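Local coordinates for carboxynorspermidine decarboxylase (Campylobacter jejuni subsp. jejuni 81116, PDB 3N29), which probably catalyses the pyridoxal-5'-phosphate-dependent decarboxylation of carboxynorspermidine to norspermidine, at residues A[322-327]-A[333-338]; A[356-361]-A[370-375]; A[124-129]-A[148-153]; A[101-106]-A[114-119]. One frame throughout, in Å; residues are numbered along the deposited sequence. Where two conformers were deposited one is given.

The two structural halves of the enzyme share the four contacts. Contacts 1 and 2 belong to the mixed sheet and meet through strands 321-325 and 354-360, neighbours in it; contacts 3 and 4 lie on the other side of the chain's centre, in the beta/alpha barrel, where helix 123-132 follows strand 113-118. Contact 1 is at the surface and is the polar one, with four hydrogen bonds between a strand and the loop after it. Contact 2 is buried, and contact 4 is buried between a barrel strand and the helix layer round it; both rest on apolar packing. Contact 3 is apolar too and small, like contact 2, its lysine lying exposed beside two buried residues.

Contact 1 of 4, residues A[322-327]-A[333-338]; sequences RILATR and SDLKEN
The hydroxyl of Ser333 both gives and takes a hydrogen bond: OG donates to the carbonyl O of Ile323 at 2.7 Å and accepts from Arg322 NH1 at 3.1 Å. It stands between its own backbone N and carbonyl carbon (chi1 68°), from where one small group can serve both a main-chain acceptor and a cation. A short hydroxyl, able to give and to accept, suits a place between a carbonyl and a guanidinium. Arg322 bends at chi3 (-51°), bringing its guanidinium round to the loop. Its second terminal nitrogen, NH2, donates to Asp334 O at 2.9 Å, that oxygen lying 16° out of the guanidinium plane, so two neighbouring loop residues are gripped by one flat group. Arg322 NE forms a salt bridge with Glu339, which may offset the positive charge of Lys336 nearby. The backbone adds a bond from Ser333 N to Leu324 O at 3.1 Å. Leu324 supplies the apolar part: its CD2 lies 3.6 Å from Leu335 N, against the main chain of the loop, and its CD1 meets Leu335 CD1 at 4.2 Å. Asp334, turned from the strand, pairs with Lys331 instead. Leu324 and Ala325 both face Glu357 of the adjoining strand, the signature of a classic beta bulge at the edge of the mixed sheet.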
loop_
_atom_site.group_PDB
_atom_site.type_symbol
_atom_site.label_atom_id
_atom_site.label_comp_id
_atom_site.label_asym_id
_atom_site.label_seq_id
_atom_site.Cartn_x
_atom_site.Cartn_y
_atom_site.Cartn_z
ATOM N N ARG A 322 -25.875 -2.080 -5.993
ATOM C CA ARG A 322 -25.395 -1.964 -7.363
ATOM C C ARG A 322 -24.492 -0.757 -7.473
ATOM O O ARG A 322 -24.793 0.278 -6.924
ATOM C CB ARG A 322 -26.531 -1.836 -8.388
ATOM C CG ARG A 322 -27.635 -2.933 -8.278
ATOM C CD ARG A 322 -28.777 -2.887 -9.327
ATOM N NE ARG A 322 -29.337 -1.516 -9.371
ATOM C CZ ARG A 322 -28.888 -0.535 -10.172
ATOM N NH1 ARG A 322 -27.928 -0.753 -11.074
ATOM N NH2 ARG A 322 -29.417 0.650 -10.085
ATOM N N ILE A 323 -23.433 -0.875 -8.248
ATOM C CA ILE A 323 -22.536 0.293 -8.527
ATOM C C ILE A 323 -23.272 1.277 -9.448
ATOM O O ILE A 323 -23.730 0.912 -10.569
ATOM C CB ILE A 323 -21.206 -0.143 -9.154
ATOM C CG1 ILE A 323 -20.397 -1.065 -8.223
ATOM C CG2 ILE A 323 -20.402 1.104 -9.686
ATOM C CD1 ILE A 323 -19.335 -1.861 -8.976
ATOM N N LEU A 324 -23.382 2.530 -9.002
ATOM C CA LEU A 324 -23.914 3.630 -9.824
ATOM C C LEU A 324 -22.776 4.450 -10.474
ATOM O O LEU A 324 -22.932 4.867 -11.594
ATOM C CB LEU A 324 -24.712 4.603 -8.992
ATOM C CG LEU A 324 -25.972 3.981 -8.353
ATOM C CD1 LEU A 324 -26.499 4.931 -7.241
ATOM C CD2 LEU A 324 -27.079 3.659 -9.352
ATOM N N ALA A 325 -21.650 4.650 -9.768
ATOM C CA ALA A 325 -20.564 5.487 -10.256
ATOM C C ALA A 325 -19.339 5.132 -9.476
ATOM O O ALA A 325 -19.431 4.770 -8.290
ATOM C CB ALA A 325 -20.856 6.970 -10.111
ATOM N N THR A 326 -18.208 5.252 -10.154
ATOM C CA THR A 326 -16.902 5.079 -9.511
ATOM C C THR A 326 -16.414 6.284 -8.781
ATOM O O THR A 326 -16.882 7.438 -8.949
ATOM C CB THR A 326 -15.840 4.645 -10.582
ATOM O OG1 THR A 326 -15.466 5.766 -11.356
ATOM C CG2 THR A 326 -16.324 3.496 -11.538
ATOM N N ARG A 327 -15.420 6.067 -7.911
ATOM C CA ARG A 327 -14.696 7.165 -7.247
ATOM C C ARG A 327 -14.172 8.168 -8.226
ATOM O O ARG A 327 -14.078 9.371 -7.902
ATOM C CB ARG A 327 -13.481 6.552 -6.493
ATOM C CG ARG A 327 -12.472 7.484 -5.859
ATOM C CD ARG A 327 -11.301 6.683 -5.316
ATOM N NE ARG A 327 -10.118 7.490 -4.970
ATOM C CZ ARG A 327 -9.079 7.670 -5.757
ATOM N NH1 ARG A 327 -9.060 7.175 -6.973
ATOM N NH2 ARG A 327 -8.071 8.363 -5.343
ATOM N N SER A 333 -24.294 3.096 -13.809
ATOM C CA SER A 333 -25.717 2.837 -14.006
ATOM C C SER A 333 -26.559 3.896 -13.333
ATOM O O SER A 333 -26.044 4.791 -12.656
ATOM C CB SER A 333 -26.085 1.453 -13.454
ATOM O OG SER A 333 -25.975 1.441 -12.039
ATOM N N ASP A 334 -27.871 3.821 -13.554
ATOM C CA ASP A 334 -28.797 4.773 -13.031
ATOM C C ASP A 334 -29.549 4.217 -11.841
ATOM O O ASP A 334 -29.775 3.024 -11.780
ATOM C CB ASP A 334 -29.796 5.121 -14.107
ATOM C CG ASP A 334 -29.182 5.967 -15.174
ATOM O OD1 ASP A 334 -28.907 7.147 -14.836
ATOM O OD2 ASP A 334 -29.018 5.470 -16.317
ATOM N N LEU A 335 -29.942 5.115 -10.926
ATOM C CA LEU A 335 -30.727 4.771 -9.769
ATOM C C LEU A 335 -32.114 4.265 -10.242
ATOM O O LEU A 335 -32.683 4.845 -11.139
ATOM C CB LEU A 335 -30.878 5.992 -8.874
ATOM C CG LEU A 335 -31.482 5.794 -7.486
ATOM C CD1 LEU A 335 -30.690 4.724 -6.665
ATOM C CD2 LEU A 335 -31.531 7.147 -6.782
ATOM N N LYS A 336 -32.579 3.150 -9.703
ATOM C CA LYS A 336 -33.938 2.718 -10.000
ATOM C C LYS A 336 -34.923 3.295 -8.990
ATOM O O LYS A 336 -34.575 3.855 -7.966
ATOM C CB LYS A 336 -34.035 1.221 -10.085
ATOM C CG LYS A 336 -33.111 0.612 -11.140
ATOM C CD LYS A 336 -33.234 -0.908 -11.154
ATOM C CE LYS A 336 -32.663 -1.492 -12.439
ATOM N NZ LYS A 336 -33.614 -2.486 -13.058
ATOM N N GLU A 337 -36.180 3.070 -9.306
ATOM C CA GLU A 337 -37.295 3.748 -8.743
ATOM C C GLU A 337 -37.339 3.610 -7.194
ATOM O O GLU A 337 -37.519 4.625 -6.474
ATOM C CB GLU A 337 -38.574 3.190 -9.478
ATOM C CG GLU A 337 -38.549 3.385 -11.123
ATOM C CD GLU A 337 -37.485 2.535 -11.997
ATOM O OE1 GLU A 337 -37.295 1.306 -11.835
ATOM O OE2 GLU A 337 -36.871 3.102 -12.926
ATOM N N ASN A 338 -37.176 2.396 -6.680
ATOM C CA ASN A 338 -37.327 2.165 -5.227
ATOM C C ASN A 338 -35.949 1.997 -4.522
ATOM O O ASN A 338 -35.849 1.362 -3.504
ATOM C CB ASN A 338 -38.202 0.937 -4.946
ATOM C CG ASN A 338 -39.685 1.096 -5.421
ATOM O OD1 ASN A 338 -40.286 2.191 -5.420
ATOM N ND2 ASN A 338 -40.269 -0.020 -5.815
#

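Contact 2 of 4, residues A[356-361]-A[370-375]; sequences GEYAFD and IVFLDQ
Both Phe360 (chi1 -64°) and Ile370 (chi1 -55°) place their gamma atoms, CG and CG1, opposite the carbonyl carbon; both CB atoms already point toward the other strand, and these torsions carry the side chains on into the space between. A second turn in the isoleucine (chi2 -73°) presents CD1 to the end of the ring, 3.9 Å from Phe360 CZ. The methyl approaches obliquely, and the two side chains cross at about a right angle. The CA atoms of this pair are 10.7 Å apart, too far for strand pairing, so the gap is bridged by side chains alone; a long aromatic and a branched aliphatic residue suit that distance. Beside them Tyr358 OH comes to the edge of the Phe372 ring, 4.3 Å from Phe372 CE1, while the tyrosine hydroxyl is hydrogen-bonded to Ser316 O. That bond satisfies a hydroxyl buried among apolar groups. Within its own strand, Ile370 CG2 rests 3.7 Å above one face of the Phe372 ring, toward the rim. Strand 354-360 lies between strands 321-325 and 340-345, whereas strand 369-372 pairs with 279-290: this is apolar packing between two non-adjacent strands of the mixed sheet, consistent with the beta domain that accompanies the beta/alpha barrel in this decarboxylase family.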
loop_
_atom_site.group_PDB
_atom_site.type_symbol
_atom_site.label_atom_id
_atom_site.label_comp_id
_atom_site.label_asym_id
_atom_site.label_seq_id
_atom_site.Cartn_x
_atom_site.Cartn_y
_atom_site.Cartn_z
ATOM N N GLY A 356 -16.938 4.465 -4.004
ATOM C CA GLY A 356 -17.832 4.646 -5.125
ATOM C C GLY A 356 -19.231 5.011 -4.666
ATOM O O GLY A 356 -19.461 5.215 -3.464
ATOM N N GLU A 357 -20.178 5.160 -5.615
ATOM C CA GLU A 357 -21.556 5.472 -5.314
ATOM C C GLU A 357 -22.391 4.231 -5.621
ATOM O O GLU A 357 -22.205 3.637 -6.687
ATOM C CB GLU A 357 -22.054 6.613 -6.218
ATOM C CG GLU A 357 -23.349 7.132 -5.780
ATOM C CD GLU A 357 -23.957 8.167 -6.768
ATOM O OE1 GLU A 357 -25.195 8.456 -6.649
ATOM O OE2 GLU A 357 -23.216 8.620 -7.672
ATOM N N TYR A 358 -23.204 3.796 -4.662
ATOM C CA TYR A 358 -23.922 2.543 -4.783
ATOM C C TYR A 358 -25.393 2.730 -4.438
ATOM O O TYR A 358 -25.767 3.635 -3.637
ATOM C CB TYR A 358 -23.335 1.508 -3.801
ATOM C CG TYR A 358 -21.862 1.149 -3.946
ATOM C CD1 TYR A 358 -21.479 -0.048 -4.511
ATOM C CD2 TYR A 358 -20.843 2.017 -3.502
ATOM C CE1 TYR A 358 -20.143 -0.398 -4.622
ATOM C CE2 TYR A 358 -19.457 1.654 -3.622
ATOM C CZ TYR A 358 -19.130 0.454 -4.182
ATOM O OH TYR A 358 -17.803 0.084 -4.271
ATOM N N ALA A 359 -26.216 1.869 -5.037
ATOM C CA ALA A 359 -27.627 1.876 -4.894
ATOM C C ALA A 359 -27.977 0.690 -4.014
ATOM O O ALA A 359 -27.521 -0.441 -4.310
ATOM C CB ALA A 359 -28.306 1.687 -6.239
ATOM N N PHE A 360 -28.776 0.972 -2.980
ATOM C CA PHE A 360 -29.326 -0.034 -2.065
ATOM C C PHE A 360 -30.868 -0.053 -2.137
ATOM O O PHE A 360 -31.474 0.955 -2.549
ATOM C CB PHE A 360 -28.888 0.278 -0.621
ATOM C CG PHE A 360 -27.397 0.201 -0.385
ATOM C CD1 PHE A 360 -26.819 -0.945 0.172
ATOM C CD2 PHE A 360 -26.566 1.275 -0.677
ATOM C CE1 PHE A 360 -25.452 -1.016 0.450
ATOM C CE2 PHE A 360 -25.196 1.186 -0.443
ATOM C CZ PHE A 360 -24.633 0.054 0.099
ATOM N N ASP A 361 -31.474 -1.180 -1.719
ATOM C CA ASP A 361 -32.946 -1.354 -1.604
ATOM C C ASP A 361 -33.590 -0.686 -0.403
ATOM O O ASP A 361 -34.814 -0.597 -0.331
ATOM C CB ASP A 361 -33.275 -2.833 -1.386
ATOM C CG ASP A 361 -33.201 -3.619 -2.636
ATOM O OD1 ASP A 361 -32.817 -3.056 -3.685
ATOM O OD2 ASP A 361 -33.564 -4.811 -2.586
ATOM N N ILE A 370 -21.594 -3.258 5.789
ATOM C CA ILE A 370 -21.332 -3.175 4.325
ATOM C C ILE A 370 -20.327 -4.271 3.970
ATOM O O ILE A 370 -19.241 -4.415 4.620
ATOM C CB ILE A 370 -20.750 -1.875 3.952
ATOM C CG1 ILE A 370 -21.656 -0.718 4.443
ATOM C CG2 ILE A 370 -20.373 -1.848 2.477
ATOM C CD1 ILE A 370 -22.968 -0.606 3.563
ATOM N N VAL A 371 -20.703 -5.116 3.020
ATOM C CA VAL A 371 -19.916 -6.293 2.664
ATOM C C VAL A 371 -19.313 -6.059 1.263
ATOM O O VAL A 371 -20.025 -6.056 0.221
ATOM C CB VAL A 371 -20.793 -7.573 2.718
ATOM C CG1 VAL A 371 -19.996 -8.849 2.304
ATOM C CG2 VAL A 371 -21.415 -7.697 4.111
ATOM N N PHE A 372 -18.022 -5.796 1.225
ATOM C CA PHE A 372 -17.268 -5.646 -0.023
ATOM C C PHE A 372 -16.889 -7.057 -0.534
ATOM O O PHE A 372 -16.161 -7.852 0.133
ATOM C CB PHE A 372 -16.021 -4.777 0.179
ATOM C CG PHE A 372 -16.333 -3.339 0.467
ATOM C CD1 PHE A 372 -16.734 -2.507 -0.544
ATOM C CD2 PHE A 372 -16.296 -2.870 1.739
ATOM C CE1 PHE A 372 -17.066 -1.134 -0.235
ATOM C CE2 PHE A 372 -16.660 -1.556 2.070
ATOM C CZ PHE A 372 -17.026 -0.695 1.064
ATOM N N LEU A 373 -17.350 -7.332 -1.741
ATOM C CA LEU A 373 -17.277 -8.709 -2.299
ATOM C C LEU A 373 -15.882 -9.012 -2.858
ATOM O O LEU A 373 -15.266 -8.143 -3.518
ATOM C CB LEU A 373 -18.345 -8.886 -3.408
ATOM C CG LEU A 373 -19.790 -8.779 -2.899
ATOM C CD1 LEU A 373 -20.782 -8.952 -4.123
ATOM C CD2 LEU A 373 -20.112 -9.845 -1.832
ATOM N N ASP A 374 -15.404 -10.242 -2.635
ATOM C CA ASP A 374 -14.198 -10.766 -3.295
ATOM C C ASP A 374 -12.975 -10.000 -2.938
ATOM O O ASP A 374 -12.294 -9.398 -3.803
ATOM C CB ASP A 374 -14.373 -10.819 -4.811
ATOM C CG ASP A 374 -13.256 -11.582 -5.499
ATOM O OD1 ASP A 374 -12.642 -12.475 -4.828
ATOM O OD2 ASP A 374 -13.041 -11.322 -6.733
ATOM N N GLN A 375 -12.671 -10.004 -1.654
ATOM C CA GLN A 375 -11.596 -9.229 -1.106
ATOM C C GLN A 375 -10.526 -10.022 -0.337
ATOM O O GLN A 375 -9.888 -9.469 0.568
ATOM C CB GLN A 375 -12.158 -8.101 -0.242
ATOM C CG GLN A 375 -13.017 -7.056 -1.014
ATOM C CD GLN A 375 -12.268 -6.312 -2.032
ATOM O OE1 GLN A 375 -12.807 -5.946 -3.093
ATOM N NE2 GLN A 375 -11.018 -6.178 -1.813
#

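Contact 3 of 4, residues A[124-129]-A[148-153]; sequences DEIGEI and QSKTQK
Ile126 points from helix 123-132 of the beta/alpha barrel toward the turn that leads from helix 141-147 into strand 155-159. From CB the side chain forks. The CG2 branch reaches the aliphatic root of Lys150, 4.3 Å from its CB, before the lysine chain leads off toward the exterior. The other branch starts with CG1 opposite the backbone N (chi1 -167°), which carries it to Thr151; CG1 lies 4.1 Å from the CG2 methyl of that residue. A beta-branched aliphatic residue suits a helix surface that must meet two neighbours at once. Threonine suits the turn equally well: its methyl faces the isoleucine, while its hydroxyl is bonded to Phe147 O and thus satisfied in a buried place. The same helix reaches the dimer partner, since Asp124 and Glu125 form salt bridges with Arg390 of the second subunit. At the tip of Ile126, CD1 meets the same methyl, Thr151 CG2, at 4.1 Å.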
loop_
_atom_site.group_PDB
_atom_site.type_symbol
_atom_site.label_atom_id
_atom_site.label_comp_id
_atom_site.label_asym_id
_atom_site.label_seq_id
_atom_site.Cartn_x
_atom_site.Cartn_y
_atom_site.Cartn_z
ATOM N N ASP A 124 23.077 -12.792 0.837
ATOM C CA ASP A 124 22.832 -13.005 2.274
ATOM C C ASP A 124 21.646 -13.951 2.475
ATOM O O ASP A 124 21.394 -14.468 3.583
ATOM C CB ASP A 124 22.728 -11.678 3.068
ATOM C CG ASP A 124 21.610 -10.721 2.562
ATOM O OD1 ASP A 124 20.843 -11.078 1.651
ATOM O OD2 ASP A 124 21.459 -9.592 3.129
ATOM N N GLU A 125 20.945 -14.269 1.410
ATOM C CA GLU A 125 19.699 -15.016 1.578
ATOM C C GLU A 125 19.704 -16.335 0.826
ATOM O O GLU A 125 18.853 -17.193 1.125
ATOM C CB GLU A 125 18.444 -14.165 1.167
ATOM C CG GLU A 125 18.615 -13.445 -0.140
ATOM C CD GLU A 125 17.353 -12.835 -0.702
ATOM O OE1 GLU A 125 16.470 -12.372 0.143
ATOM O OE2 GLU A 125 17.317 -12.898 -1.995
ATOM N N ILE A 126 20.616 -16.462 -0.153
ATOM C CA ILE A 126 20.650 -17.615 -1.054
ATOM C C ILE A 126 20.820 -18.922 -0.293
ATOM O O ILE A 126 20.244 -19.934 -0.663
ATOM C CB ILE A 126 21.733 -17.495 -2.175
ATOM C CG1 ILE A 126 21.464 -18.580 -3.228
ATOM C CG2 ILE A 126 23.182 -17.572 -1.633
ATOM C CD1 ILE A 126 20.078 -18.354 -3.919
ATOM N N GLY A 127 21.584 -18.884 0.791
ATOM C CA GLY A 127 21.811 -20.070 1.631
ATOM C C GLY A 127 20.532 -20.635 2.201
ATOM O O GLY A 127 20.258 -21.838 2.091
ATOM N N GLU A 128 19.746 -19.765 2.827
ATOM C CA GLU A 128 18.546 -20.239 3.460
ATOM C C GLU A 128 17.487 -20.606 2.358
ATOM O O GLU A 128 16.782 -21.613 2.496
ATOM C CB GLU A 128 18.030 -19.205 4.481
ATOM C CG GLU A 128 16.906 -19.770 5.310
ATOM C CD GLU A 128 16.430 -18.852 6.407
ATOM O OE1 GLU A 128 15.473 -19.251 7.099
ATOM O OE2 GLU A 128 17.009 -17.754 6.587
ATOM N N ILE A 129 17.445 -19.845 1.249
ATOM C CA ILE A 129 16.527 -20.152 0.137
ATOM C C ILE A 129 16.840 -21.527 -0.456
ATOM O O ILE A 129 15.933 -22.357 -0.702
ATOM C CB ILE A 129 16.568 -19.060 -0.984
ATOM C CG1 ILE A 129 15.975 -17.731 -0.480
ATOM C CG2 ILE A 129 15.822 -19.542 -2.280
ATOM C CD1 ILE A 129 16.316 -16.472 -1.400
ATOM N N GLN A 148 24.925 -20.758 -8.911
ATOM C CA GLN A 148 24.967 -22.177 -9.261
ATOM C C GLN A 148 25.664 -22.998 -8.159
ATOM O O GLN A 148 25.145 -24.044 -7.709
ATOM C CB GLN A 148 25.653 -22.320 -10.598
ATOM C CG GLN A 148 26.025 -23.674 -11.026
ATOM C CD GLN A 148 26.375 -23.672 -12.491
ATOM O OE1 GLN A 148 26.843 -22.670 -13.064
ATOM N NE2 GLN A 148 26.071 -24.745 -13.124
ATOM N N SER A 149 26.795 -22.528 -7.673
ATOM C CA SER A 149 27.579 -23.341 -6.713
ATOM C C SER A 149 26.977 -23.389 -5.301
ATOM O O SER A 149 27.357 -24.242 -4.532
ATOM C CB SER A 149 29.019 -22.861 -6.626
ATOM O OG SER A 149 29.088 -21.706 -5.813
ATOM N N LYS A 150 26.030 -22.500 -4.976
ATOM C CA LYS A 150 25.361 -22.523 -3.681
ATOM C C LYS A 150 23.999 -23.216 -3.789
ATOM O O LYS A 150 23.256 -23.292 -2.813
ATOM C CB LYS A 150 25.162 -21.097 -3.163
ATOM C CG LYS A 150 26.431 -20.266 -3.135
ATOM C CD LYS A 150 27.260 -20.554 -1.880
ATOM C CE LYS A 150 27.866 -19.249 -1.253
ATOM N NZ LYS A 150 29.359 -19.165 -1.368
ATOM N N THR A 151 23.649 -23.704 -4.969
ATOM C CA THR A 151 22.331 -24.300 -5.178
ATOM C C THR A 151 22.416 -25.725 -5.769
ATOM O O THR A 151 21.566 -26.120 -6.572
ATOM C CB THR A 151 21.439 -23.384 -6.066
ATOM O OG1 THR A 151 22.103 -23.111 -7.317
ATOM C CG2 THR A 151 21.131 -22.063 -5.355
ATOM N N GLN A 152 23.427 -26.496 -5.373
ATOM C CA GLN A 152 23.662 -27.792 -6.006
ATOM C C GLN A 152 22.603 -28.833 -5.678
ATOM O O GLN A 152 22.398 -29.762 -6.436
ATOM C CB GLN A 152 25.081 -28.288 -5.712
ATOM C CG GLN A 152 26.127 -27.497 -6.527
ATOM C CD GLN A 152 27.547 -27.792 -6.142
ATOM O OE1 GLN A 152 28.234 -26.946 -5.562
ATOM N NE2 GLN A 152 28.007 -28.989 -6.465
ATOM N N LYS A 153 21.898 -28.661 -4.587
ATOM C CA LYS A 153 20.888 -29.646 -4.179
ATOM C C LYS A 153 19.482 -29.256 -4.637
ATOM O O LYS A 153 18.513 -29.948 -4.361
ATOM C CB LYS A 153 20.976 -29.844 -2.660
ATOM C CG LYS A 153 22.244 -30.654 -2.266
ATOM C CD LYS A 153 22.362 -30.902 -0.760
ATOM C CE LYS A 153 23.581 -31.772 -0.429
ATOM N NZ LYS A 153 23.722 -31.892 1.048
#

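Contact 4 of 4, residues A[101-106]-A[114-119]; sequences WEAKFA and IHTYSP
This is helix-on-strand packing within a beta-alpha-beta unit of the barrel: helix 100-109 lies against strand 113-118, which follows it in the chain. The short segments run nearly antiparallel, at 174°, with their axes 8.9 Å apart at closest approach. Ile114 carries most of the contact and presses all three of its outer carbons on the helix. Its CG2 methyl meets Ala103 CB at 4.2 Å, and CG1 meets Ala106 CB at 4.0 Å. An extended chain (chi2 180°) takes CD1 on past Ala106 to the helix backbone, 3.7 Å from Ala103 O. Alanines three apart lie on one flank of the helix, and their small side chains let the branched isoleucine approach closely; isoleucine in turn is well suited to an extended strand. Thr116, two residues on, lends its OG1 at 4.1 Å from Ala103 CB, but this is mere packing, since the hydroxyl is bonded to Ser133 OG. His115 points away from the helix, toward the barrel interior, where its ring meets those of His135 and Tyr267. The helix also reaches the dimer partner, Phe105 meeting Tyr414 of the second subunit edge-to-face. Around the packed pair, Ala106 also touches Cys95 and Cys97 of strand 94-97, while Ala103 rests on Leu132 and Thr116 on Ile129, both of helix 123-132.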
loop_
_atom_site.group_PDB
_atom_site.type_symbol
_atom_site.label_atom_id
_atom_site.label_comp_id
_atom_site.label_asym_id
_atom_site.label_seq_id
_atom_site.Cartn_x
_atom_site.Cartn_y
_atom_site.Cartn_z
ATOM N N TRP A 101 11.257 -14.568 2.455
ATOM C CA TRP A 101 10.146 -14.471 3.352
ATOM C C TRP A 101 8.972 -15.353 2.875
ATOM O O TRP A 101 8.335 -16.031 3.718
ATOM C CB TRP A 101 9.733 -13.011 3.586
ATOM C CG TRP A 101 10.653 -12.236 4.464
ATOM C CD1 TRP A 101 11.833 -12.652 5.013
ATOM C CD2 TRP A 101 10.477 -10.883 4.905
ATOM N NE1 TRP A 101 12.397 -11.647 5.741
ATOM C CE2 TRP A 101 11.590 -10.549 5.676
ATOM C CE3 TRP A 101 9.510 -9.918 4.671
ATOM C CZ2 TRP A 101 11.748 -9.304 6.275
ATOM C CZ3 TRP A 101 9.636 -8.722 5.272
ATOM C CH2 TRP A 101 10.748 -8.412 6.085
ATOM N N GLU A 102 8.676 -15.395 1.572
ATOM C CA GLU A 102 7.609 -16.248 1.099
ATOM C C GLU A 102 7.988 -17.735 1.263
ATOM O O GLU A 102 7.141 -18.514 1.639
ATOM C CB GLU A 102 7.189 -15.963 -0.348
ATOM C CG GLU A 102 6.268 -14.764 -0.478
ATOM C CD GLU A 102 5.726 -14.496 -1.855
ATOM O OE1 GLU A 102 6.133 -15.179 -2.813
ATOM O OE2 GLU A 102 4.894 -13.549 -2.009
ATOM N N ALA A 103 9.253 -18.088 1.009
ATOM C CA ALA A 103 9.735 -19.492 1.165
ATOM C C ALA A 103 9.593 -19.911 2.615
ATOM O O ALA A 103 9.103 -21.021 2.913
ATOM C CB ALA A 103 11.163 -19.634 0.668
ATOM N N LYS A 104 10.042 -19.073 3.542
ATOM C CA LYS A 104 9.831 -19.394 4.998
ATOM C C LYS A 104 8.375 -19.552 5.383
ATOM O O LYS A 104 8.053 -20.414 6.197
ATOM C CB LYS A 104 10.472 -18.354 5.919
ATOM C CG LYS A 104 12.023 -18.397 5.879
ATOM C CD LYS A 104 12.669 -17.159 6.455
ATOM C CE LYS A 104 12.384 -16.970 7.908
ATOM N NZ LYS A 104 13.128 -17.920 8.660
ATOM N N PHE A 105 7.488 -18.731 4.831
ATOM C CA PHE A 105 6.033 -18.829 5.086
ATOM C C PHE A 105 5.458 -20.164 4.551
ATOM O O PHE A 105 4.719 -20.901 5.249
ATOM C CB PHE A 105 5.357 -17.644 4.395
ATOM C CG PHE A 105 3.944 -17.479 4.710
ATOM C CD1 PHE A 105 3.559 -16.755 5.803
ATOM C CD2 PHE A 105 2.981 -18.080 3.911
ATOM C CE1 PHE A 105 2.199 -16.566 6.085
ATOM C CE2 PHE A 105 1.626 -17.965 4.187
ATOM C CZ PHE A 105 1.229 -17.179 5.306
ATOM N N ALA A 106 5.820 -20.485 3.317
ATOM C CA ALA A 106 5.509 -21.779 2.712
ATOM C C ALA A 106 5.982 -22.935 3.581
ATOM O O ALA A 106 5.188 -23.841 3.919
ATOM C CB ALA A 106 6.181 -21.862 1.296
ATOM N N ILE A 114 8.325 -26.295 -2.367
ATOM C CA ILE A 114 8.623 -24.888 -2.381
ATOM C C ILE A 114 9.401 -24.538 -3.642
ATOM O O ILE A 114 10.432 -25.079 -3.862
ATOM C CB ILE A 114 9.446 -24.505 -1.169
ATOM C CG1 ILE A 114 8.670 -24.724 0.119
ATOM C CG2 ILE A 114 9.926 -23.117 -1.289
ATOM C CD1 ILE A 114 9.403 -24.369 1.277
ATOM N N HIS A 115 8.865 -23.630 -4.428
ATOM C CA HIS A 115 9.452 -23.176 -5.662
ATOM C C HIS A 115 9.684 -21.672 -5.584
ATOM O O HIS A 115 8.762 -20.915 -5.511
ATOM C CB HIS A 115 8.513 -23.465 -6.804
ATOM C CG HIS A 115 8.246 -24.916 -7.010
ATOM N ND1 HIS A 115 8.536 -25.564 -8.179
ATOM C CD2 HIS A 115 7.737 -25.852 -6.187
ATOM C CE1 HIS A 115 8.209 -26.831 -8.071
ATOM N NE2 HIS A 115 7.714 -27.029 -6.877
ATOM N N THR A 116 10.923 -21.277 -5.705
ATOM C CA THR A 116 11.323 -19.892 -5.539
ATOM C C THR A 116 11.888 -19.267 -6.814
ATOM O O THR A 116 12.699 -19.845 -7.492
ATOM C CB THR A 116 12.324 -19.766 -4.410
ATOM O OG1 THR A 116 11.863 -20.466 -3.267
ATOM C CG2 THR A 116 12.568 -18.344 -4.072
ATOM N N TYR A 117 11.426 -18.070 -7.118
ATOM C CA TYR A 117 11.831 -17.338 -8.281
ATOM C C TYR A 117 11.974 -15.918 -7.781
ATOM O O TYR A 117 11.078 -15.410 -7.081
ATOM C CB TYR A 117 10.736 -17.326 -9.385
ATOM C CG TYR A 117 10.967 -16.147 -10.282
ATOM C CD1 TYR A 117 12.067 -16.115 -11.164
ATOM C CD2 TYR A 117 10.150 -15.007 -10.184
ATOM C CE1 TYR A 117 12.316 -14.997 -11.968
ATOM C CE2 TYR A 117 10.413 -13.853 -10.949
ATOM C CZ TYR A 117 11.503 -13.841 -11.824
ATOM O OH TYR A 117 11.705 -12.696 -12.555
ATOM N N SER A 118 13.035 -15.254 -8.182
ATOM C CA SER A 118 13.167 -13.833 -7.882
ATOM C C SER A 118 13.881 -13.137 -9.013
ATOM O O SER A 118 14.794 -13.696 -9.562
ATOM C CB SER A 118 13.982 -13.643 -6.651
ATOM O OG SER A 118 14.213 -12.290 -6.458
ATOM N N PRO A 119 13.480 -11.907 -9.337
ATOM C CA PRO A 119 14.327 -11.149 -10.301
ATOM C C PRO A 119 15.691 -10.776 -9.789
ATOM O O PRO A 119 16.517 -10.384 -10.571
ATOM C CB PRO A 119 13.512 -9.859 -10.559
ATOM C CG PRO A 119 12.201 -10.077 -9.885
ATOM C CD PRO A 119 12.272 -11.174 -8.922
#